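Local coordinates for protein DNA gyrase, B subunit, truncated (Myxococcus xanthus, PDB 3CWV) that probably catalyses the ATP-dependent breakage, passage and rejoining of double-stranded DNA, as a type II topoisomerase of the GyrB family, at residues Q244-N258 with V296-R310. Residues are numbered along the deposited sequence; the frame is centred on the assembly and turned at random.
Sequences QWCEDEDSTLLSFAN and VAQGLTAIVAVSGPR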
ATOM      1  N   GLN A 244      11.700  15.941   4.631  1.00 31.20           N
ATOM      2  CA  GLN A 244      12.843  16.378   3.846  1.00 35.18           C
ATOM      3  C   GLN A 244      12.575  17.777   3.319  1.00 35.40           C
ATOM      4  O   GLN A 244      11.641  17.976   2.539  1.00 35.69           O
ATOM      5  CB  GLN A 244      13.095  15.413   2.669  1.00 34.64           C
ATOM      6  CG  GLN A 244      14.232  15.865   1.737  1.00 35.11           C
ATOM      7  CD  GLN A 244      15.571  15.833   2.438  1.00 35.62           C
ATOM      8  OE1 GLN A 244      16.030  14.779   2.847  1.00 36.05           O
ATOM      9  NE2 GLN A 244      16.185  17.000   2.614  1.00 37.43           N
ATOM     10  N   TRP A 245      13.395  18.734   3.762  1.00 36.09           N
ATOM     11  CA  TRP A 245      13.313  20.113   3.322  1.00 36.92           C
ATOM     12  C   TRP A 245      14.303  20.373   2.205  1.00 38.90           C
ATOM     13  O   TRP A 245      15.422  19.864   2.221  1.00 39.46           O
ATOM     14  CB  TRP A 245      13.598  21.073   4.472  1.00 36.30           C
ATOM     15  CG  TRP A 245      12.451  21.275   5.408  1.00 33.71           C
ATOM     16  CD1 TRP A 245      11.436  22.177   5.281  1.00 35.71           C
ATOM     17  CD2 TRP A 245      12.213  20.574   6.627  1.00 33.22           C
ATOM     18  NE1 TRP A 245      10.586  22.092   6.353  1.00 33.36           N
ATOM     19  CE2 TRP A 245      11.036  21.103   7.191  1.00 33.55           C
ATOM     20  CE3 TRP A 245      12.878  19.543   7.296  1.00 33.93           C
ATOM     21  CZ2 TRP A 245      10.507  20.638   8.390  1.00 32.11           C
ATOM     22  CZ3 TRP A 245      12.350  19.084   8.494  1.00 33.58           C
ATOM     23  CH2 TRP A 245      11.175  19.631   9.022  1.00 36.05           C
ATOM     24  N   CYS A 246      13.857  21.161   1.235  1.00 41.85           N
ATOM     25  CA  CYS A 246      14.649  21.569   0.093  1.00 44.92           C
ATOM     26  C   CYS A 246      14.455  23.072  -0.029  1.00 48.34           C
ATOM     27  O   CYS A 246      13.532  23.624   0.564  1.00 48.43           O
ATOM     28  CB  CYS A 246      14.172  20.869  -1.177  1.00 43.58           C
ATOM     29  SG  CYS A 246      14.310  19.063  -1.127  1.00 40.99           S
ATOM     30  N   GLU A 247      15.310  23.750  -0.785  1.00 52.81           N
ATOM     31  CA  GLU A 247      15.143  25.193  -0.902  1.00 57.64           C
ATOM     32  C   GLU A 247      14.337  25.591  -2.128  1.00 59.50           C
ATOM     33  O   GLU A 247      14.866  26.140  -3.097  1.00 62.10           O
ATOM     34  CB  GLU A 247      16.471  25.948  -0.795  1.00 58.28           C
ATOM     35  CG  GLU A 247      17.583  25.432  -1.664  1.00 61.53           C
ATOM     36  CD  GLU A 247      18.535  26.544  -2.077  1.00 69.41           C
ATOM     37  OE1 GLU A 247      19.177  26.422  -3.153  1.00 68.18           O
ATOM     38  OE2 GLU A 247      18.621  27.545  -1.323  1.00 69.35           O
ATOM     39  N   ASP A 248      13.043  25.290  -2.069  1.00 62.05           N
ATOM     40  CA  ASP A 248      12.075  25.737  -3.064  1.00 62.86           C
ATOM     41  C   ASP A 248      10.721  26.021  -2.412  1.00 63.57           C
ATOM     42  O   ASP A 248      10.579  25.953  -1.187  1.00 62.38           O
ATOM     43  CB  ASP A 248      11.948  24.748  -4.231  1.00 64.34           C
ATOM     44  CG  ASP A 248      11.766  23.300  -3.777  1.00 67.07           C
ATOM     45  OD1 ASP A 248      12.335  22.402  -4.437  1.00 67.74           O
ATOM     46  OD2 ASP A 248      11.059  23.057  -2.772  1.00 70.02           O
ATOM     47  N   GLU A 249       9.733  26.351  -3.231  1.00 63.93           N
ATOM     48  CA  GLU A 249       8.470  26.852  -2.713  1.00 65.18           C
ATOM     49  C   GLU A 249       7.439  25.742  -2.499  1.00 63.60           C
ATOM     50  O   GLU A 249       6.527  25.876  -1.676  1.00 63.61           O
ATOM     51  CB  GLU A 249       7.909  27.922  -3.660  1.00 66.92           C
ATOM     52  CG  GLU A 249       7.077  29.011  -2.968  1.00 72.38           C
ATOM     53  CD  GLU A 249       7.893  29.855  -1.990  1.00 77.59           C
ATOM     54  OE1 GLU A 249       7.283  30.489  -1.100  1.00 80.65           O
ATOM     55  OE2 GLU A 249       9.140  29.883  -2.108  1.00 77.77           O
ATOM     56  N   ASP A 250       7.599  24.652  -3.241  1.00 61.15           N
ATOM     57  CA  ASP A 250       6.603  23.597  -3.286  1.00 58.94           C
ATOM     58  C   ASP A 250       6.592  22.778  -2.004  1.00 56.29           C
ATOM     59  O   ASP A 250       7.624  22.590  -1.374  1.00 56.07           O
ATOM     60  CB  ASP A 250       6.865  22.689  -4.485  1.00 60.29           C
ATOM     61  CG  ASP A 250       7.000  23.465  -5.782  1.00 64.21           C
ATOM     62  OD1 ASP A 250       7.523  22.890  -6.759  1.00 69.31           O
ATOM     63  OD2 ASP A 250       6.585  24.649  -5.823  1.00 66.85           O
ATOM     64  N   SER A 251       5.411  22.301  -1.635  1.00 53.27           N
ATOM     65  CA  SER A 251       5.217  21.489  -0.438  1.00 50.55           C
ATOM     66  C   SER A 251       4.539  20.197  -0.865  1.00 47.79           C
ATOM     67  O   SER A 251       3.660  20.218  -1.721  1.00 44.71           O
ATOM     68  CB  SER A 251       4.325  22.232   0.555  1.00 51.65           C
ATOM     69  OG  SER A 251       4.458  21.710   1.870  1.00 53.66           O
ATOM     70  N   THR A 252       4.971  19.078  -0.290  1.00 44.54           N
ATOM     71  CA  THR A 252       4.359  17.789  -0.573  1.00 42.83           C
ATOM     72  C   THR A 252       4.081  17.060   0.745  1.00 41.17           C
ATOM     73  O   THR A 252       4.977  16.887   1.568  1.00 39.47           O
ATOM     74  CB  THR A 252       5.261  16.940  -1.511  1.00 43.62           C
ATOM     75  OG1 THR A 252       5.320  17.565  -2.801  1.00 46.23           O
ATOM     76  CG2 THR A 252       4.734  15.511  -1.668  1.00 42.45           C
ATOM     77  N   LEU A 253       2.827  16.656   0.946  1.00 38.24           N
ATOM     78  CA  LEU A 253       2.454  15.891   2.138  1.00 37.61           C
ATOM     79  C   LEU A 253       1.635  14.676   1.697  1.00 36.60           C
ATOM     80  O   LEU A 253       0.505  14.822   1.234  1.00 32.48           O
ATOM     81  CB  LEU A 253       1.687  16.775   3.136  1.00 36.82           C
ATOM     82  CG  LEU A 253       1.317  16.217   4.525  1.00 39.80           C
ATOM     83  CD1 LEU A 253       2.390  15.325   5.081  1.00 38.67           C
ATOM     84  CD2 LEU A 253       1.024  17.324   5.510  1.00 38.72           C
ATOM     85  N   LEU A 254       2.240  13.492   1.794  1.00 33.19           N
ATOM     86  CA  LEU A 254       1.597  12.230   1.406  1.00 32.90           C
ATOM     87  C   LEU A 254       1.315  11.427   2.670  1.00 32.03           C
ATOM     88  O   LEU A 254       2.228  11.199   3.466  1.00 31.90           O
ATOM     89  CB  LEU A 254       2.556  11.400   0.556  1.00 30.96           C
ATOM     90  CG  LEU A 254       2.705  11.553  -0.968  1.00 39.99           C
ATOM     91  CD1 LEU A 254       2.120  12.834  -1.562  1.00 34.44           C
ATOM     92  CD2 LEU A 254       4.164  11.312  -1.404  1.00 34.30           C
ATOM     93  N   SER A 255       0.067  11.009   2.872  1.00 26.81           N
ATOM     94  CA  SER A 255      -0.239  10.217   4.071  1.00 25.96           C
ATOM     95  C   SER A 255      -0.991   8.958   3.670  1.00 27.43           C
ATOM     96  O   SER A 255      -1.702   8.958   2.654  1.00 26.01           O
ATOM     97  CB  SER A 255      -1.028  11.019   5.093  1.00 25.81           C
ATOM     98  OG  SER A 255      -2.189  11.560   4.524  1.00 29.63           O
ATOM     99  N   PHE A 256      -0.803   7.892   4.447  1.00 24.64           N
ATOM    100  CA  PHE A 256      -1.353   6.576   4.124  1.00 24.79           C
ATOM    101  C   PHE A 256      -1.856   5.906   5.387  1.00 23.90           C
ATOM    102  O   PHE A 256      -1.322   6.144   6.456  1.00 23.49           O
ATOM    103  CB  PHE A 256      -0.263   5.665   3.528  1.00 24.71           C
ATOM    104  CG  PHE A 256       0.349   6.200   2.266  1.00 23.97           C
ATOM    105  CD1 PHE A 256      -0.130   5.801   1.031  1.00 26.17           C
ATOM    106  CD2 PHE A 256       1.380   7.137   2.326  1.00 25.05           C
ATOM    107  CE1 PHE A 256       0.425   6.307  -0.147  1.00 31.88           C
ATOM    108  CE2 PHE A 256       1.928   7.676   1.174  1.00 25.76           C
ATOM    109  CZ  PHE A 256       1.466   7.247  -0.071  1.00 28.41           C
ATOM    110  N   ALA A 257      -2.882   5.068   5.254  1.00 25.79           N
ATOM    111  CA  ALA A 257      -3.255   4.142   6.326  1.00 27.35           C
ATOM    112  C   ALA A 257      -3.346   2.796   5.657  1.00 28.71           C
ATOM    113  O   ALA A 257      -4.071   2.634   4.655  1.00 25.35           O
ATOM    114  CB  ALA A 257      -4.573   4.538   6.936  1.00 29.50           C
ATOM    115  N   ASN A 258      -2.578   1.835   6.163  1.00 26.69           N
ATOM    116  CA  ASN A 258      -2.365   0.581   5.436  1.00 26.64           C
ATOM    117  C   ASN A 258      -2.127   0.764   3.932  1.00 29.09           C
ATOM    118  O   ASN A 258      -2.767   0.088   3.091  1.00 24.92           O
ATOM    119  CB  ASN A 258      -3.498  -0.428   5.686  1.00 28.32           C
ATOM    120  CG  ASN A 258      -3.402  -1.077   7.056  1.00 31.58           C
ATOM    121  OD1 ASN A 258      -2.457  -0.840   7.786  1.00 29.34           O
ATOM    122  ND2 ASN A 258      -4.381  -1.895   7.407  1.00 32.66           N
ATOM    123  N   VAL A 296       6.013  26.466   8.036  1.00 50.08           N
ATOM    124  CA  VAL A 296       6.892  25.348   8.374  1.00 47.14           C
ATOM    125  C   VAL A 296       7.088  24.407   7.184  1.00 46.34           C
ATOM    126  O   VAL A 296       8.192  23.915   6.960  1.00 44.41           O
ATOM    127  CB  VAL A 296       6.368  24.564   9.593  1.00 47.37           C
ATOM    128  CG1 VAL A 296       7.245  23.347   9.884  1.00 46.40           C
ATOM    129  CG2 VAL A 296       6.315  25.461  10.809  1.00 46.16           C
ATOM    130  N   ALA A 297       6.028  24.195   6.403  1.00 45.36           N
ATOM    131  CA  ALA A 297       6.036  23.216   5.298  1.00 45.56           C
ATOM    132  C   ALA A 297       6.591  23.709   3.958  1.00 45.84           C
ATOM    133  O   ALA A 297       6.608  22.951   2.978  1.00 44.68           O
ATOM    134  CB  ALA A 297       4.629  22.646   5.091  1.00 44.70           C
ATOM    135  N   GLN A 298       7.010  24.978   3.892  1.00 45.89           N
ATOM    136  CA  GLN A 298       7.600  25.501   2.653  1.00 45.13           C
ATOM    137  C   GLN A 298       8.849  24.704   2.311  1.00 42.37           C
ATOM    138  O   GLN A 298       9.730  24.563   3.140  1.00 43.30           O
ATOM    139  CB  GLN A 298       7.913  26.989   2.783  1.00 45.50           C
ATOM    140  CG  GLN A 298       6.718  27.868   2.480  1.00 52.05           C
ATOM    141  CD  GLN A 298       6.785  29.222   3.171  1.00 60.53           C
ATOM    142  OE1 GLN A 298       7.850  29.661   3.626  1.00 59.34           O
ATOM    143  NE2 GLN A 298       5.635  29.894   3.255  1.00 62.69           N
ATOM    144  N   GLY A 299       8.892  24.143   1.106  1.00 40.48           N
ATOM    145  CA  GLY A 299      10.004  23.286   0.700  1.00 40.20           C
ATOM    146  C   GLY A 299      10.045  21.902   1.337  1.00 39.41           C
ATOM    147  O   GLY A 299      10.977  21.137   1.089  1.00 39.36           O
ATOM    148  N   LEU A 300       9.037  21.576   2.144  1.00 37.62           N
ATOM    149  CA  LEU A 300       8.949  20.257   2.792  1.00 37.44           C
ATOM    150  C   LEU A 300       8.289  19.184   1.921  1.00 37.95           C
ATOM    151  O   LEU A 300       7.185  19.379   1.403  1.00 39.65           O
ATOM    152  CB  LEU A 300       8.181  20.339   4.120  1.00 36.31           C
ATOM    153  CG  LEU A 300       8.011  19.037   4.921  1.00 35.71           C
ATOM    154  CD1 LEU A 300       9.356  18.365   5.194  1.00 32.06           C
ATOM    155  CD2 LEU A 300       7.264  19.264   6.215  1.00 35.10           C
ATOM    156  N   THR A 301       8.975  18.055   1.772  1.00 38.61           N
ATOM    157  CA  THR A 301       8.355  16.826   1.305  1.00 36.37           C
ATOM    158  C   THR A 301       8.252  15.934   2.551  1.00 36.06           C
ATOM    159  O   THR A 301       9.265  15.564   3.151  1.00 34.49           O
ATOM    160  CB  THR A 301       9.174  16.140   0.183  1.00 37.63           C
ATOM    161  OG1 THR A 301       9.283  17.017  -0.948  1.00 34.68           O
ATOM    162  CG2 THR A 301       8.518  14.815  -0.278  1.00 37.25           C
ATOM    163  N   ALA A 302       7.017  15.626   2.955  1.00 33.25           N
ATOM    164  CA  ALA A 302       6.770  14.821   4.154  1.00 30.73           C
ATOM    165  C   ALA A 302       5.848  13.641   3.816  1.00 32.40           C
ATOM    166  O   ALA A 302       4.911  13.763   3.010  1.00 31.47           O
ATOM    167  CB  ALA A 302       6.156  15.690   5.269  1.00 30.28           C
ATOM    168  N   ILE A 303       6.148  12.490   4.407  1.00 30.51           N
ATOM    169  CA  ILE A 303       5.348  11.294   4.207  1.00 28.50           C
ATOM    170  C   ILE A 303       5.042  10.707   5.584  1.00 28.60           C
ATOM    171  O   ILE A 303       5.950  10.556   6.414  1.00 27.15           O
ATOM    172  CB  ILE A 303       6.105  10.235   3.364  1.00 26.76           C
ATOM    173  CG1 ILE A 303       6.604  10.833   2.034  1.00 27.21           C
ATOM    174  CG2 ILE A 303       5.203   9.006   3.106  1.00 27.29           C
ATOM    175  CD1 ILE A 303       7.609   9.973   1.316  1.00 30.22           C
ATOM    176  N   VAL A 304       3.764  10.397   5.824  1.00 27.50           N
ATOM    177  CA  VAL A 304       3.314   9.832   7.095  1.00 26.35           C
ATOM    178  C   VAL A 304       2.423   8.601   6.825  1.00 28.43           C
ATOM    179  O   VAL A 304       1.377   8.730   6.218  1.00 26.12           O
ATOM    180  CB  VAL A 304       2.490  10.871   7.911  1.00 27.78           C
ATOM    181  CG1 VAL A 304       1.985  10.226   9.207  1.00 23.56           C
ATOM    182  CG2 VAL A 304       3.310  12.175   8.193  1.00 26.46           C
ATOM    183  N   ALA A 305       2.842   7.415   7.270  1.00 25.85           N
ATOM    184  CA  ALA A 305       2.129   6.176   6.976  1.00 27.98           C
ATOM    185  C   ALA A 305       1.839   5.451   8.285  1.00 28.73           C
ATOM    186  O   ALA A 305       2.755   5.189   9.065  1.00 29.32           O
ATOM    187  CB  ALA A 305       2.976   5.251   6.063  1.00 23.82           C
ATOM    188  N   VAL A 306       0.567   5.143   8.525  1.00 27.73           N
ATOM    189  CA  VAL A 306       0.219   4.327   9.698  1.00 27.42           C
ATOM    190  C   VAL A 306      -0.262   2.984   9.192  1.00 25.69           C
ATOM    191  O   VAL A 306      -0.797   2.887   8.101  1.00 23.66           O
ATOM    192  CB  VAL A 306      -0.806   5.044  10.630  1.00 27.29           C
ATOM    193  CG1 VAL A 306      -2.129   5.300   9.904  1.00 28.50           C
ATOM    194  CG2 VAL A 306      -1.018   4.251  11.948  1.00 28.51           C
ATOM    195  N   SER A 307      -0.013   1.917   9.938  1.00 24.95           N
ATOM    196  CA  SER A 307      -0.485   0.635   9.479  1.00 24.58           C
ATOM    197  C   SER A 307      -0.884  -0.175  10.715  1.00 26.56           C
ATOM    198  O   SER A 307      -0.418   0.134  11.812  1.00 25.26           O
ATOM    199  CB  SER A 307       0.618  -0.065   8.670  1.00 24.84           C
ATOM    200  OG  SER A 307       1.693  -0.506   9.510  1.00 29.18           O
ATOM    201  N   GLY A 308      -1.740  -1.180  10.540  1.00 23.72           N
ATOM    202  CA  GLY A 308      -2.186  -2.004  11.656  1.00 26.05           C
ATOM    203  C   GLY A 308      -3.325  -2.911  11.188  1.00 27.72           C
ATOM    204  O   GLY A 308      -3.684  -2.902  10.000  1.00 26.79           O
ATOM    205  N   PRO A 309      -3.927  -3.672  12.120  1.00 28.32           N
ATOM    206  CA  PRO A 309      -5.055  -4.534  11.733  1.00 28.63           C
ATOM    207  C   PRO A 309      -6.120  -3.704  10.992  1.00 28.13           C
ATOM    208  O   PRO A 309      -6.412  -2.574  11.419  1.00 29.92           O
ATOM    209  CB  PRO A 309      -5.589  -5.030  13.085  1.00 27.46           C
ATOM    210  CG  PRO A 309      -4.345  -5.020  13.994  1.00 26.46           C
ATOM    211  CD  PRO A 309      -3.614  -3.759  13.563  1.00 28.23           C
ATOM    212  N   ARG A 310      -6.672  -4.235   9.896  1.00 32.07           N
ATOM    213  CA  ARG A 310      -7.671  -3.489   9.072  1.00 36.19           C
ATOM    214  C   ARG A 310      -8.836  -2.958   9.906  1.00 38.40           C
ATOM    215  O   ARG A 310      -9.367  -1.852   9.647  1.00 39.69           O
ATOM    216  CB  ARG A 310      -8.261  -4.368   7.945  1.00 35.78           C
ATOM    217  CG  ARG A 310      -7.335  -4.727   6.769  1.00 41.50           C
ATOM    218  CD  ARG A 310      -8.162  -5.267   5.581  1.00 38.79           C
ATOM    219  NE  ARG A 310      -7.370  -5.679   4.408  1.00 38.98           N
ATOM    220  CZ  ARG A 310      -6.860  -6.902   4.221  1.00 40.41           C
ATOM    221  NH1 ARG A 310      -7.020  -7.836   5.145  1.00 45.16           N
ATOM    222  NH2 ARG A 310      -6.180  -7.203   3.113  1.00 38.48           N
TER
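With CG of Trp245 anti to its carbonyl carbon (chi1 -79°) and CG of Leu300 anti to its backbone N, the leucine branch lies over the indole: Leu300 CD1 stands 3.9 Å from the centroid of the five-membered ring, 15° off its normal, a CH-pi contact. At the ring edge, Trp245 NE1 donates to Val296 O at 3.1 Å, nearly straight (174°) and in the ring plane, which, with Leu300 over one face, would limit rotation of the indole. A leucine in place of Trp245 would probably leave Val296 O without this donor and Leu300 CD1 without the indole face it rests on. Ala297 O is gripped from opposite faces of its plane, by Leu300 N within a type II turn and by Ser251 OG at 2.7 Å. At the far end the amide of Asn258 pairs with the backbone of Gly308: OD1 accepts from Gly308 N on a lone pair, and ND2 gives to Gly308 O, each at 2.9 Å. Between, parallel strands 252-257 and 300-307 share a backbone ladder from Thr252 N–Leu300 O to Asn258 N–Val306 O. Gln244–Thr301 bonds mark the antiparallel side; the order 228-234, 237-245, 300-307, 252-257, 260-261 centres 300-307, consistent with GyrB's ribosomal S5-like transducer domain.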